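Local coordinates for ABC transporter, substrate-binding protein (PDB 4EDP) that probably captures a solute outside the cell and hands it to the membrane subunits of an ABC transporter for import, at residues A[141-146]-A[231-236]; A[170-175]-A[344-349]; A[192-197]-A[329-334]. One frame throughout, in Å; residues are numbered along the deposited sequence. Where two conformers were deposited one is given.

Contact 1. Residues A[141-146]-A[231-236]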
ATOM      1  N   ILE A 141      -6.976  -4.218   1.090  1.00 12.27           N
ATOM      2  CA  ILE A 141      -7.485  -5.227   0.180  1.00 10.96           C
ATOM      3  C   ILE A 141      -8.781  -5.803   0.727  1.00 10.62           C
ATOM      4  O   ILE A 141      -9.175  -5.521   1.853  1.00 12.91           O
ATOM      5  CB  ILE A 141      -6.477  -6.371  -0.059  1.00 10.73           C
ATOM      6  CG1 ILE A 141      -6.006  -6.970   1.271  1.00 11.17           C
ATOM      7  CG2 ILE A 141      -5.267  -5.856  -0.902  1.00 13.06           C
ATOM      8  CD1 ILE A 141      -5.091  -8.156   1.109  1.00 14.15           C
ATOM      9  N   GLY A 142      -9.448  -6.580  -0.106  1.00 10.98           N
ATOM     10  CA  GLY A 142     -10.667  -7.259   0.270  1.00 11.15           C
ATOM     11  C   GLY A 142     -10.836  -8.389  -0.706  1.00 10.84           C
ATOM     12  O   GLY A 142      -9.975  -8.607  -1.590  1.00 12.50           O
ATOM     13  N   ILE A 143     -11.914  -9.147  -0.528  1.00 11.31           N
ATOM     14  CA  ILE A 143     -12.242 -10.207  -1.475  1.00 11.50           C
ATOM     15  C   ILE A 143     -13.401  -9.656  -2.321  1.00 11.70           C
ATOM     16  O   ILE A 143     -14.528  -9.466  -1.838  1.00 12.52           O
ATOM     17  CB  ILE A 143     -12.698 -11.508  -0.808  1.00 11.68           C
ATOM     18  CG1 ILE A 143     -11.654 -12.002   0.209  1.00 12.95           C
ATOM     19  CG2 ILE A 143     -12.954 -12.572  -1.901  1.00 10.29           C
ATOM     20  CD1 ILE A 143     -12.106 -13.230   1.019  1.00 13.73           C
ATOM     21  N   VAL A 144     -13.117  -9.355  -3.575  1.00 11.51           N
ATOM     22  CA  VAL A 144     -14.141  -8.876  -4.491  1.00 12.40           C
ATOM     23  C   VAL A 144     -14.834 -10.124  -4.976  1.00 12.91           C
ATOM     24  O   VAL A 144     -14.179 -11.040  -5.498  1.00 13.76           O
ATOM     25  CB  VAL A 144     -13.530  -8.080  -5.648  1.00 12.68           C
ATOM     26  CG1 VAL A 144     -14.650  -7.591  -6.635  1.00 10.81           C
ATOM     27  CG2 VAL A 144     -12.731  -6.926  -5.078  1.00 13.99           C
ATOM     28  N   VAL A 145     -16.153 -10.174  -4.794  1.00 12.41           N
ATOM     29  CA  VAL A 145     -16.941 -11.349  -5.101  1.00 14.05           C
ATOM     30  C   VAL A 145     -18.157 -11.080  -5.960  1.00 14.32           C
ATOM     31  O   VAL A 145     -18.832 -10.067  -5.784  1.00 13.04           O
ATOM     32  CB  VAL A 145     -17.485 -11.980  -3.758  1.00 14.70           C
ATOM     33  CG1 VAL A 145     -18.389 -13.206  -4.041  1.00 17.65           C
ATOM     34  CG2 VAL A 145     -16.344 -12.362  -2.818  1.00 14.90           C
ATOM     35  N   ASP A 146     -18.422 -11.974  -6.914  1.00 15.84           N
ATOM     36  CA  ASP A 146     -19.642 -11.905  -7.741  1.00 17.42           C
ATOM     37  C   ASP A 146     -20.633 -12.801  -6.988  1.00 17.88           C
ATOM     38  O   ASP A 146     -20.532 -14.020  -7.050  1.00 18.37           O
ATOM     39  CB  ASP A 146     -19.405 -12.463  -9.145  1.00 18.74           C
ATOM     40  CG  ASP A 146     -20.684 -12.581  -9.952  1.00 22.38           C
ATOM     41  OD1 ASP A 146     -21.752 -12.127  -9.480  1.00 20.54           O
ATOM     42  OD2 ASP A 146     -20.628 -13.163 -11.059  1.00 26.22           O
ATOM     43  N   ILE A 231     -13.702 -15.466 -13.493  1.00 18.38           N
ATOM     44  CA  ILE A 231     -13.523 -15.594 -12.054  1.00 17.54           C
ATOM     45  C   ILE A 231     -14.790 -15.124 -11.356  1.00 17.56           C
ATOM     46  O   ILE A 231     -15.568 -14.334 -11.901  1.00 17.74           O
ATOM     47  CB  ILE A 231     -12.291 -14.799 -11.509  1.00 16.63           C
ATOM     48  CG1 ILE A 231     -12.418 -13.300 -11.825  1.00 15.36           C
ATOM     49  CG2 ILE A 231     -10.972 -15.353 -12.073  1.00 15.67           C
ATOM     50  CD1 ILE A 231     -11.251 -12.424 -11.329  1.00 14.27           C
ATOM     51  N   VAL A 232     -14.979 -15.651 -10.154  1.00 17.41           N
ATOM     52  CA  VAL A 232     -16.074 -15.323  -9.245  1.00 18.31           C
ATOM     53  C   VAL A 232     -15.542 -14.486  -8.083  1.00 15.95           C
ATOM     54  O   VAL A 232     -16.296 -13.761  -7.433  1.00 16.65           O
ATOM     55  CB  VAL A 232     -16.665 -16.617  -8.647  1.00 17.92           C
ATOM     56  CG1 VAL A 232     -17.465 -16.343  -7.399  1.00 23.26           C
ATOM     57  CG2 VAL A 232     -17.497 -17.348  -9.712  1.00 20.90           C
ATOM     58  N   ALA A 233     -14.244 -14.612  -7.795  1.00 14.79           N
ATOM     59  CA  ALA A 233     -13.627 -13.877  -6.680  1.00 13.62           C
ATOM     60  C   ALA A 233     -12.181 -13.489  -6.928  1.00 13.74           C
ATOM     61  O   ALA A 233     -11.457 -14.168  -7.660  1.00 12.64           O
ATOM     62  CB  ALA A 233     -13.692 -14.715  -5.383  1.00 13.82           C
ATOM     63  N   ALA A 234     -11.763 -12.381  -6.328  1.00 12.39           N
ATOM     64  CA  ALA A 234     -10.369 -11.956  -6.409  1.00 13.06           C
ATOM     65  C   ALA A 234      -9.926 -11.238  -5.143  1.00 13.71           C
ATOM     66  O   ALA A 234     -10.703 -10.482  -4.542  1.00 12.96           O
ATOM     67  CB  ALA A 234     -10.121 -11.030  -7.635  1.00 13.07           C
ATOM     68  N   VAL A 235      -8.701 -11.496  -4.709  1.00 12.66           N
ATOM     69  CA  VAL A 235      -8.129 -10.737  -3.603  1.00 11.94           C
ATOM     70  C   VAL A 235      -7.627  -9.485  -4.320  1.00 12.82           C
ATOM     71  O   VAL A 235      -6.789  -9.582  -5.213  1.00 14.13           O
ATOM     72  CB  VAL A 235      -6.980 -11.471  -2.905  1.00 12.80           C
ATOM     73  CG1 VAL A 235      -6.270 -10.551  -1.926  1.00 12.31           C
ATOM     74  CG2 VAL A 235      -7.483 -12.740  -2.235  1.00 12.63           C
ATOM     75  N   ALA A 236      -8.140  -8.323  -3.948  1.00 11.91           N
ATOM     76  CA  ALA A 236      -7.813  -7.104  -4.658  1.00 12.65           C
ATOM     77  C   ALA A 236      -7.916  -5.852  -3.796  1.00 11.12           C
ATOM     78  O   ALA A 236      -8.617  -5.818  -2.795  1.00 13.11           O
ATOM     79  CB  ALA A 236      -8.752  -6.969  -5.831  1.00 13.89           C
TER
HETATM   80  O   HOH W   1     -17.962 -13.736 -12.757  1.00 33.91           O
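The flat groups that meet here are backbone peptides. The carbonyls of Ala-236, Val-144 and Val-232 receive an N-H in their own plane, and those of Gly-142 and Ala-234 nearly along the C=O axis. The Asp-146 carboxylate closes one end: OD1 is held by Ser-148, while a water donates to OD2 and to Ile-231 O. Strands 141-145 and 233-236 run antiparallel, 162° between directions. Gly-142 pairs with Ala-236, Gly-142 N to Ala-236 O 2.9 Å, and the return bond from Ala-236 N to Gly-142 O is nearly straight (169°). Val-144 pairs with Ala-234, before Asp-146 N reaches Val-232 O at 2.8 Å. On one face Val-144 CG2 lies 4.0 Å from Ala-236 CB, beneath Leu-222 and Phe-226 of helix 219-227. The other face carries Ile-143, Val-145, Ala-233 and Val-235, the last touching Met-181 of helix 178-189. Ile-141, with CG1 in the crowded position between N and the carbonyl carbon (chi1 53°), crosses Val-235 obliquely, Ile-141 CD1 to Val-235 CG1 4.0 Å. Backbone bonds also join Ile-143 and Val-145 to strand 252-254, and Ala-233 to Ala-169. These interior strands thus satisfy buried backbone polarity in the sheet plane and present hydrocarbon above and below.

Contact 2. Residues A[170-175]-A[344-349]; sequences IPDITT and NNWNRI
Trp-346 leaves helix 332-350 with CG anti to the backbone N (chi1 -179°), aiming its indole at the end of strand 168-171 and the turn that follows it. Trp-346 CB lies 3.9 Å from Ile-173 CB, and Trp-346 CG meets the same Ile-173 CB at 3.5 Å. That carbon stands over the five-membered ring, a CH-pi contact 14° off the normal, while Ile-173 CG2 covers Trp-346 CD1. Further round, Trp-346 NE1 reaches Asp-172 OD1 at 2.8 Å, a weak hydrogen bond because the N-H points aside (127°); the carboxylate crosses steeply to the ring. On the six-membered ring Trp-346 CZ2 touches Pro-171 O at 3.3 Å, and at the tip Trp-346 CH2 rests on Ile-170 CD1 at 3.9 Å. The second oxygen, Asp-172 OD2, takes the hydroxyl of Thr-174 on its anti lone pair and a water that also donates to Asn-347 OD1. Thr-175 N and OG1 both grip Asp-172 O, closing the type I turn 172-175. Leu-205 and Met-181 also touch the indole. The carboxylate charge is thus spread over several donors, Thr-215 adding a weak bond to OD1, so Asp-172 is probably ionised, whereas buried Pro-171 O, with Trp-346 CZ2 and CH2 beside it, has no hydrogen-bond partner in the model.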
ATOM      1  N   ILE A 170      -5.527 -13.973  -7.663  1.00 12.00           N
ATOM      2  CA  ILE A 170      -4.773 -13.453  -6.529  1.00 12.76           C
ATOM      3  C   ILE A 170      -3.611 -12.600  -7.070  1.00 12.89           C
ATOM      4  O   ILE A 170      -3.136 -12.801  -8.194  1.00 14.82           O
ATOM      5  CB  ILE A 170      -4.263 -14.578  -5.591  1.00 12.24           C
ATOM      6  CG1 ILE A 170      -3.228 -15.460  -6.292  1.00 14.99           C
ATOM      7  CG2 ILE A 170      -5.462 -15.436  -5.073  1.00 11.66           C
ATOM      8  CD1 ILE A 170      -2.700 -16.661  -5.450  1.00 14.51           C
ATOM      9  N   PRO A 171      -3.172 -11.616  -6.284  1.00 12.93           N
ATOM     10  CA  PRO A 171      -2.077 -10.773  -6.711  1.00 13.54           C
ATOM     11  C   PRO A 171      -0.763 -11.527  -6.741  1.00 13.33           C
ATOM     12  O   PRO A 171      -0.504 -12.381  -5.872  1.00 14.29           O
ATOM     13  CB  PRO A 171      -2.036  -9.681  -5.629  1.00 13.49           C
ATOM     14  CG  PRO A 171      -2.564 -10.337  -4.433  1.00 14.90           C
ATOM     15  CD  PRO A 171      -3.672 -11.223  -4.955  1.00 13.52           C
ATOM     16  N   ASP A 172       0.071 -11.221  -7.728  1.00 12.86           N
ATOM     17  CA  ASP A 172       1.352 -11.889  -7.841  1.00 13.83           C
ATOM     18  C   ASP A 172       2.283 -11.417  -6.729  1.00 13.99           C
ATOM     19  O   ASP A 172       2.115 -10.318  -6.171  1.00 13.30           O
ATOM     20  CB  ASP A 172       2.003 -11.608  -9.192  1.00 15.53           C
ATOM     21  CG  ASP A 172       3.210 -12.482  -9.432  1.00 21.16           C
ATOM     22  OD1 ASP A 172       3.071 -13.721  -9.343  1.00 23.13           O
ATOM     23  OD2 ASP A 172       4.290 -11.924  -9.694  1.00 29.98           O
ATOM     24  N   ILE A 173       3.260 -12.252  -6.409  1.00 15.33           N
ATOM     25  CA  ILE A 173       4.229 -11.946  -5.352  1.00 16.11           C
ATOM     26  C   ILE A 173       4.969 -10.631  -5.567  1.00 17.30           C
ATOM     27  O   ILE A 173       5.347  -9.971  -4.589  1.00 17.48           O
ATOM     28  CB  ILE A 173       5.244 -13.102  -5.190  1.00 16.59           C
ATOM     29  CG1 ILE A 173       6.077 -12.926  -3.916  1.00 16.38           C
ATOM     30  CG2 ILE A 173       6.120 -13.238  -6.446  1.00 16.38           C
ATOM     31  CD1 ILE A 173       5.219 -12.911  -2.591  1.00 16.45           C
ATOM     32  N   THR A 174       5.157 -10.228  -6.825  1.00 17.05           N
ATOM     33  CA  THR A 174       5.879  -8.993  -7.155  1.00 19.34           C
ATOM     34  C   THR A 174       5.053  -7.701  -7.076  1.00 19.17           C
ATOM     35  O   THR A 174       5.581  -6.617  -7.312  1.00 20.68           O
ATOM     36  CB  THR A 174       6.487  -9.081  -8.590  1.00 20.63           C
ATOM     37  OG1 THR A 174       5.439  -9.255  -9.554  1.00 24.20           O
ATOM     38  CG2 THR A 174       7.456 -10.244  -8.688  1.00 23.22           C
ATOM     39  N   THR A 175       3.777  -7.816  -6.731  1.00 17.49           N
ATOM     40  CA  THR A 175       2.868  -6.671  -6.654  1.00 16.52           C
ATOM     41  C   THR A 175       2.777  -6.187  -5.221  1.00 15.65           C
ATOM     42  O   THR A 175       3.231  -6.860  -4.292  1.00 13.94           O
ATOM     43  CB  THR A 175       1.436  -7.043  -7.089  1.00 16.77           C
ATOM     44  OG1 THR A 175       0.871  -7.952  -6.135  1.00 17.07           O
ATOM     45  CG2 THR A 175       1.425  -7.667  -8.505  1.00 18.72           C
ATOM     46  N   ASN A 344      11.121 -16.954  -5.153  0.60 22.17           N
ATOM     47  CA  ASN A 344      11.506 -18.266  -5.674  0.60 24.32           C
ATOM     48  C   ASN A 344      10.427 -19.308  -5.381  0.60 23.84           C
ATOM     49  O   ASN A 344       9.979 -20.019  -6.281  0.60 25.82           O
ATOM     50  CB  ASN A 344      12.847 -18.723  -5.090  0.60 25.51           C
ATOM     51  CG  ASN A 344      14.029 -17.968  -5.664  0.60 28.23           C
ATOM     52  OD1 ASN A 344      13.875 -17.159  -6.577  0.60 31.30           O
ATOM     53  ND2 ASN A 344      15.224 -18.250  -5.150  0.60 28.09           N
ATOM     54  N   ASN A 345      10.009 -19.385  -4.125  1.00 23.10           N
ATOM     55  CA  ASN A 345       8.964 -20.338  -3.706  1.00 22.46           C
ATOM     56  C   ASN A 345       7.648 -20.126  -4.454  1.00 21.76           C
ATOM     57  O   ASN A 345       7.005 -21.084  -4.895  1.00 21.99           O
ATOM     58  CB  ASN A 345       8.664 -20.194  -2.217  1.00 21.55           C
ATOM     59  CG  ASN A 345       9.699 -20.858  -1.320  1.00 28.91           C
ATOM     60  OD1 ASN A 345      10.447 -21.738  -1.746  1.00 32.31           O
ATOM     61  ND2 ASN A 345       9.705 -20.464  -0.044  1.00 32.73           N
ATOM     62  N   TRP A 346       7.254 -18.865  -4.582  1.00 19.74           N
ATOM     63  CA  TRP A 346       5.997 -18.495  -5.245  1.00 20.45           C
ATOM     64  C   TRP A 346       6.002 -18.929  -6.697  1.00 23.29           C
ATOM     65  O   TRP A 346       5.075 -19.596  -7.155  1.00 23.05           O
ATOM     66  CB  TRP A 346       5.807 -16.983  -5.177  1.00 18.43           C
ATOM     67  CG  TRP A 346       4.537 -16.472  -5.804  1.00 18.75           C
ATOM     68  CD1 TRP A 346       4.319 -16.205  -7.134  1.00 19.68           C
ATOM     69  CD2 TRP A 346       3.324 -16.112  -5.118  1.00 16.77           C
ATOM     70  NE1 TRP A 346       3.047 -15.715  -7.309  1.00 22.22           N
ATOM     71  CE2 TRP A 346       2.420 -15.640  -6.088  1.00 18.57           C
ATOM     72  CE3 TRP A 346       2.929 -16.125  -3.774  1.00 14.28           C
ATOM     73  CZ2 TRP A 346       1.137 -15.212  -5.761  1.00 16.63           C
ATOM     74  CZ3 TRP A 346       1.658 -15.700  -3.442  1.00 17.18           C
ATOM     75  CH2 TRP A 346       0.768 -15.248  -4.436  1.00 18.67           C
ATOM     76  N   ASN A 347       7.050 -18.542  -7.418  1.00 25.30           N
ATOM     77  CA  ASN A 347       7.170 -18.899  -8.822  1.00 28.23           C
ATOM     78  C   ASN A 347       7.226 -20.413  -9.035  1.00 30.35           C
ATOM     79  O   ASN A 347       6.642 -20.923  -9.977  1.00 32.04           O
ATOM     80  CB  ASN A 347       8.380 -18.202  -9.457  1.00 29.52           C
ATOM     81  CG  ASN A 347       8.185 -16.692  -9.588  1.00 29.13           C
ATOM     82  OD1 ASN A 347       7.055 -16.205  -9.589  1.00 30.41           O
ATOM     83  ND2 ASN A 347       9.281 -15.954  -9.727  1.00 27.47           N
ATOM     84  N   ARG A 348       7.935 -21.122  -8.166  1.00 31.22           N
ATOM     85  CA  ARG A 348       8.024 -22.575  -8.252  1.00 33.90           C
ATOM     86  C   ARG A 348       6.633 -23.184  -8.120  1.00 33.85           C
ATOM     87  O   ARG A 348       6.278 -24.114  -8.841  1.00 34.38           O
ATOM     88  CB  ARG A 348       8.948 -23.104  -7.150  1.00 34.21           C
ATOM     89  CG  ARG A 348       9.034 -24.625  -7.028  1.00 39.39           C
ATOM     90  CD  ARG A 348      10.030 -25.019  -5.942  1.00 42.60           C
ATOM     91  NE  ARG A 348       9.705 -24.416  -4.650  1.00 45.33           N
ATOM     92  CZ  ARG A 348       8.850 -24.927  -3.765  1.00 47.82           C
ATOM     93  NH1 ARG A 348       8.219 -26.069  -4.017  1.00 49.89           N
ATOM     94  NH2 ARG A 348       8.615 -24.289  -2.623  1.00 48.13           N
ATOM     95  N   ILE A 349       5.838 -22.631  -7.211  1.00 32.31           N
ATOM     96  CA  ILE A 349       4.484 -23.116  -6.951  1.00 33.41           C
ATOM     97  C   ILE A 349       3.416 -22.707  -7.938  1.00 33.96           C
ATOM     98  O   ILE A 349       2.619 -23.534  -8.375  1.00 35.11           O
ATOM     99  CB  ILE A 349       3.959 -22.589  -5.601  1.00 31.63           C
ATOM    100  CG1 ILE A 349       4.627 -23.314  -4.451  1.00 33.96           C
ATOM    101  CG2 ILE A 349       2.469 -22.807  -5.506  1.00 30.95           C
ATOM    102  CD1 ILE A 349       4.157 -22.811  -3.100  1.00 32.81           C
TER
HETATM  103  O   HOH W   2       6.379 -13.657 -10.385  1.00 35.54           O

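Contact 3. Residues A[192-197]-A[329-334]; sequences DVKTDN and VIDFKF. With ACT (acetate ion), chain G.
Lys-194 carries this contact, its chain extended beyond CG and sliding past Phe-334 in the opposite direction. Lys-194 CG sits over the centre of the Phe-334 ring, 3.7 Å from the centroid and 2° off its normal, a CH-pi contact. Lys-194 CE then passes Phe-334 CB, and Lys-194 NZ ends on Asp-331 OD2 at 2.8 Å in a salt bridge that uses the anti lone pair of the oxygen. Elsewhere round the ring, Val-193 CG2 approaches Phe-334 CE2 at 3.8 Å, and Asn-197 OD1 lies at the edge, 3.7 Å from Phe-334 CZ, its amide plane turned 20° from that of the ring. An acetate, probably from the crystallisation liquor, fits between the segments: its O takes the N-H of Asp-331 in a straight bond of 2.9 Å, and its methyl touches Val-193 CG2 at 3.5 Å.

The second shell fixes these groups. Asp-331 is the N-cap of helix 332-350; with CG anti to the backbone N, its OD1 accepts from Phe-334 N at 3.2 Å and more weakly from Lys-333 N, so one oxygen caps the helix while the other binds the lysine. Asp-192 caps the short helix 193-196, its OD2 taking Lys-194 N at 3.0 Å. Asn-197 has positive phi (60°), and its carbonyl O is bound by Trp-342 NE1 from further along helix 332-350. Beneath, Val-193 and Ile-330 both rest on Glu-183 of helix 178-189. A lysine from a helix capped by Asp-192 thus reaches across Phe-334 to the Asp-331 cap, joining a short helix to the start of the C-terminal helix, at the surface of a solute-binding protein fold.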
ATOM      1  N   ASP A 192       2.873 -18.236  12.007  1.00 15.52           N
ATOM      2  CA  ASP A 192       3.317 -16.900  11.594  1.00 16.08           C
ATOM      3  C   ASP A 192       4.550 -17.014  10.697  1.00 15.07           C
ATOM      4  O   ASP A 192       5.392 -17.856  10.934  1.00 13.29           O
ATOM      5  CB  ASP A 192       3.698 -16.055  12.797  1.00 17.09           C
ATOM      6  CG  ASP A 192       3.964 -14.607  12.423  1.00 24.30           C
ATOM      7  OD1 ASP A 192       2.988 -13.872  12.113  1.00 25.73           O
ATOM      8  OD2 ASP A 192       5.138 -14.182  12.457  1.00 22.65           O
ATOM      9  N   VAL A 193       4.686 -16.143   9.700  1.00 13.36           N
ATOM     10  CA  VAL A 193       5.851 -16.262   8.802  1.00 13.72           C
ATOM     11  C   VAL A 193       7.185 -16.041   9.531  1.00 14.11           C
ATOM     12  O   VAL A 193       8.221 -16.483   9.051  1.00 14.57           O
ATOM     13  CB  VAL A 193       5.744 -15.336   7.577  1.00 14.36           C
ATOM     14  CG1 VAL A 193       4.504 -15.691   6.746  1.00 12.14           C
ATOM     15  CG2 VAL A 193       5.726 -13.863   8.015  1.00 12.90           C
ATOM     16  N   LYS A 194       7.173 -15.361  10.676  1.00 13.55           N
ATOM     17  CA  LYS A 194       8.433 -15.148  11.398  1.00 15.10           C
ATOM     18  C   LYS A 194       8.885 -16.414  12.133  1.00 14.48           C
ATOM     19  O   LYS A 194      10.032 -16.504  12.569  1.00 15.70           O
ATOM     20  CB  LYS A 194       8.351 -13.970  12.366  1.00 16.65           C
ATOM     21  CG  LYS A 194       8.198 -12.628  11.685  1.00 18.14           C
ATOM     22  CD  LYS A 194       8.201 -11.488  12.673  1.00 20.67           C
ATOM     23  CE  LYS A 194       8.196 -10.150  11.963  1.00 21.30           C
ATOM     24  NZ  LYS A 194       8.257  -8.996  12.917  1.00 20.93           N
ATOM     25  N   THR A 195       7.993 -17.383  12.276  1.00 13.62           N
ATOM     26  CA  THR A 195       8.340 -18.637  12.940  1.00 13.79           C
ATOM     27  C   THR A 195       9.074 -19.605  12.025  1.00 14.76           C
ATOM     28  O   THR A 195      10.025 -20.267  12.439  1.00 15.15           O
ATOM     29  CB  THR A 195       7.058 -19.322  13.472  1.00 13.51           C
ATOM     30  OG1 THR A 195       6.465 -18.475  14.476  1.00 13.73           O
ATOM     31  CG2 THR A 195       7.373 -20.685  14.075  1.00 14.32           C
ATOM     32  N   ASP A 196       8.629 -19.688  10.771  1.00 13.72           N
ATOM     33  CA  ASP A 196       9.214 -20.633   9.823  1.00 14.48           C
ATOM     34  C   ASP A 196       9.572 -20.021   8.462  1.00 14.84           C
ATOM     35  O   ASP A 196       9.688 -20.740   7.461  1.00 14.33           O
ATOM     36  CB  ASP A 196       8.237 -21.789   9.613  1.00 12.98           C
ATOM     37  CG  ASP A 196       6.955 -21.371   8.864  1.00 13.09           C
ATOM     38  OD1 ASP A 196       6.724 -20.151   8.639  1.00 15.72           O
ATOM     39  OD2 ASP A 196       6.158 -22.275   8.520  1.00 14.17           O
ATOM     40  N   ASN A 197       9.736 -18.703   8.446  0.50 15.82           N
ATOM     41  CA  ASN A 197      10.084 -17.975   7.237  0.50 15.79           C
ATOM     42  C   ASN A 197       9.050 -18.134   6.110  0.50 15.30           C
ATOM     43  O   ASN A 197       9.341 -17.823   4.952  0.50 16.08           O
ATOM     44  CB  ASN A 197      11.514 -18.345   6.811  0.50 17.68           C
ATOM     45  CG  ASN A 197      12.547 -17.912   7.848  0.50 18.80           C
ATOM     46  OD1 ASN A 197      12.435 -16.825   8.416  0.50 18.15           O
ATOM     47  ND2 ASN A 197      13.556 -18.749   8.094  0.50 16.82           N
ATOM     48  N   VAL A 329      -0.995  -5.114   9.695  1.00 15.76           N
ATOM     49  CA  VAL A 329       0.083  -4.449   8.959  1.00 15.20           C
ATOM     50  C   VAL A 329       1.245  -5.425   8.764  1.00 15.58           C
ATOM     51  O   VAL A 329       1.425  -6.361   9.543  1.00 16.12           O
ATOM     52  CB  VAL A 329       0.587  -3.165   9.645  1.00 15.92           C
ATOM     53  CG1 VAL A 329      -0.573  -2.114   9.752  1.00 16.96           C
ATOM     54  CG2 VAL A 329       1.161  -3.474  10.996  1.00 19.14           C
ATOM     55  N   ILE A 330       2.033  -5.188   7.732  1.00 15.56           N
ATOM     56  CA  ILE A 330       3.167  -6.055   7.410  1.00 16.22           C
ATOM     57  C   ILE A 330       4.493  -5.447   7.850  1.00 15.51           C
ATOM     58  O   ILE A 330       4.695  -4.249   7.728  1.00 15.19           O
ATOM     59  CB  ILE A 330       3.187  -6.360   5.912  1.00 17.55           C
ATOM     60  CG1 ILE A 330       1.954  -7.218   5.558  1.00 20.94           C
ATOM     61  CG2 ILE A 330       4.454  -7.109   5.508  1.00 18.20           C
ATOM     62  CD1 ILE A 330       1.852  -7.537   4.106  1.00 24.40           C
ATOM     63  N   ASP A 331       5.383  -6.278   8.396  1.00 14.71           N
ATOM     64  CA  ASP A 331       6.710  -5.817   8.796  1.00 15.33           C
ATOM     65  C   ASP A 331       7.632  -5.975   7.599  1.00 15.74           C
ATOM     66  O   ASP A 331       8.120  -7.082   7.320  1.00 17.01           O
ATOM     67  CB  ASP A 331       7.224  -6.655   9.969  1.00 15.93           C
ATOM     68  CG  ASP A 331       8.645  -6.296  10.388  1.00 18.17           C
ATOM     69  OD1 ASP A 331       9.320  -5.495   9.701  1.00 17.72           O
ATOM     70  OD2 ASP A 331       9.105  -6.846  11.417  1.00 19.21           O
ATOM     71  N   PHE A 332       7.856  -4.886   6.870  1.00 16.47           N
ATOM     72  CA  PHE A 332       8.714  -4.962   5.681  1.00 17.04           C
ATOM     73  C   PHE A 332      10.204  -5.145   5.943  1.00 18.89           C
ATOM     74  O   PHE A 332      10.953  -5.567   5.053  1.00 19.47           O
ATOM     75  CB  PHE A 332       8.401  -3.842   4.702  1.00 16.94           C
ATOM     76  CG  PHE A 332       7.193  -4.119   3.909  1.00 17.13           C
ATOM     77  CD1 PHE A 332       7.264  -4.958   2.807  1.00 20.25           C
ATOM     78  CD2 PHE A 332       5.970  -3.606   4.278  1.00 17.71           C
ATOM     79  CE1 PHE A 332       6.145  -5.244   2.079  1.00 19.67           C
ATOM     80  CE2 PHE A 332       4.858  -3.891   3.563  1.00 19.62           C
ATOM     81  CZ  PHE A 332       4.936  -4.716   2.461  1.00 19.71           C
ATOM     82  N   LYS A 333      10.648  -4.855   7.159  1.00 19.31           N
ATOM     83  CA  LYS A 333      12.028  -5.113   7.492  1.00 20.49           C
ATOM     84  C   LYS A 333      12.198  -6.637   7.402  1.00 20.45           C
ATOM     85  O   LYS A 333      13.153  -7.147   6.793  1.00 20.03           O
ATOM     86  CB  LYS A 333      12.381  -4.613   8.892  1.00 22.29           C
ATOM     87  CG  LYS A 333      13.869  -4.738   9.204  1.00 26.19           C
ATOM     88  CD  LYS A 333      14.278  -4.118  10.530  1.00 32.82           C
ATOM     89  CE  LYS A 333      15.789  -4.254  10.696  1.00 38.74           C
ATOM     90  NZ  LYS A 333      16.331  -3.570  11.902  1.00 44.37           N
ATOM     91  N   PHE A 334      11.262  -7.369   8.000  1.00 18.05           N
ATOM     92  CA  PHE A 334      11.322  -8.822   7.956  1.00 17.70           C
ATOM     93  C   PHE A 334      11.044  -9.383   6.561  1.00 17.11           C
ATOM     94  O   PHE A 334      11.821 -10.186   6.051  1.00 19.18           O
ATOM     95  CB  PHE A 334      10.369  -9.485   8.956  1.00 17.33           C
ATOM     96  CG  PHE A 334      10.362 -10.983   8.842  1.00 14.99           C
ATOM     97  CD1 PHE A 334      11.368 -11.732   9.419  1.00 19.93           C
ATOM     98  CD2 PHE A 334       9.407 -11.626   8.069  1.00 16.09           C
ATOM     99  CE1 PHE A 334      11.391 -13.119   9.264  1.00 21.64           C
ATOM    100  CE2 PHE A 334       9.428 -13.006   7.908  1.00 19.73           C
ATOM    101  CZ  PHE A 334      10.409 -13.746   8.502  1.00 20.21           C
TER
HETATM  102  C   ACT G 405       4.762  -9.597   9.861  1.00 23.47           C
HETATM  103  O   ACT G 405       4.687  -9.018   8.784  1.00 21.26           O
HETATM  104  OXT ACT G 405       4.756  -8.860  10.877  1.00 24.79           O
HETATM  105  CH3 ACT G 405       4.797 -11.095   9.926  1.00 25.31           C

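How the contacts relate
Contacts 1 and 2 touch, Val-235 O packing on Pro-171 CD at 3.5 Å, because strands 233-237 and 168-171 are neighbours in one sheet; their centres are 18 Å apart. Contacts 2 and 3, centres 16 Å apart, share helix 332-350, the former near its C-terminal end and the latter at its start. Contact 3 lies 24 Å from contact 1, centre to centre. Along the chain contact 3 is nested within the loop closed by contact 2, while contact 1 alternates with both. The C-terminal helix is thereby fastened at two points to the sheet-and-helix body containing contact 1, as expected for a lobe assembled from separate stretches of a solute-binding protein.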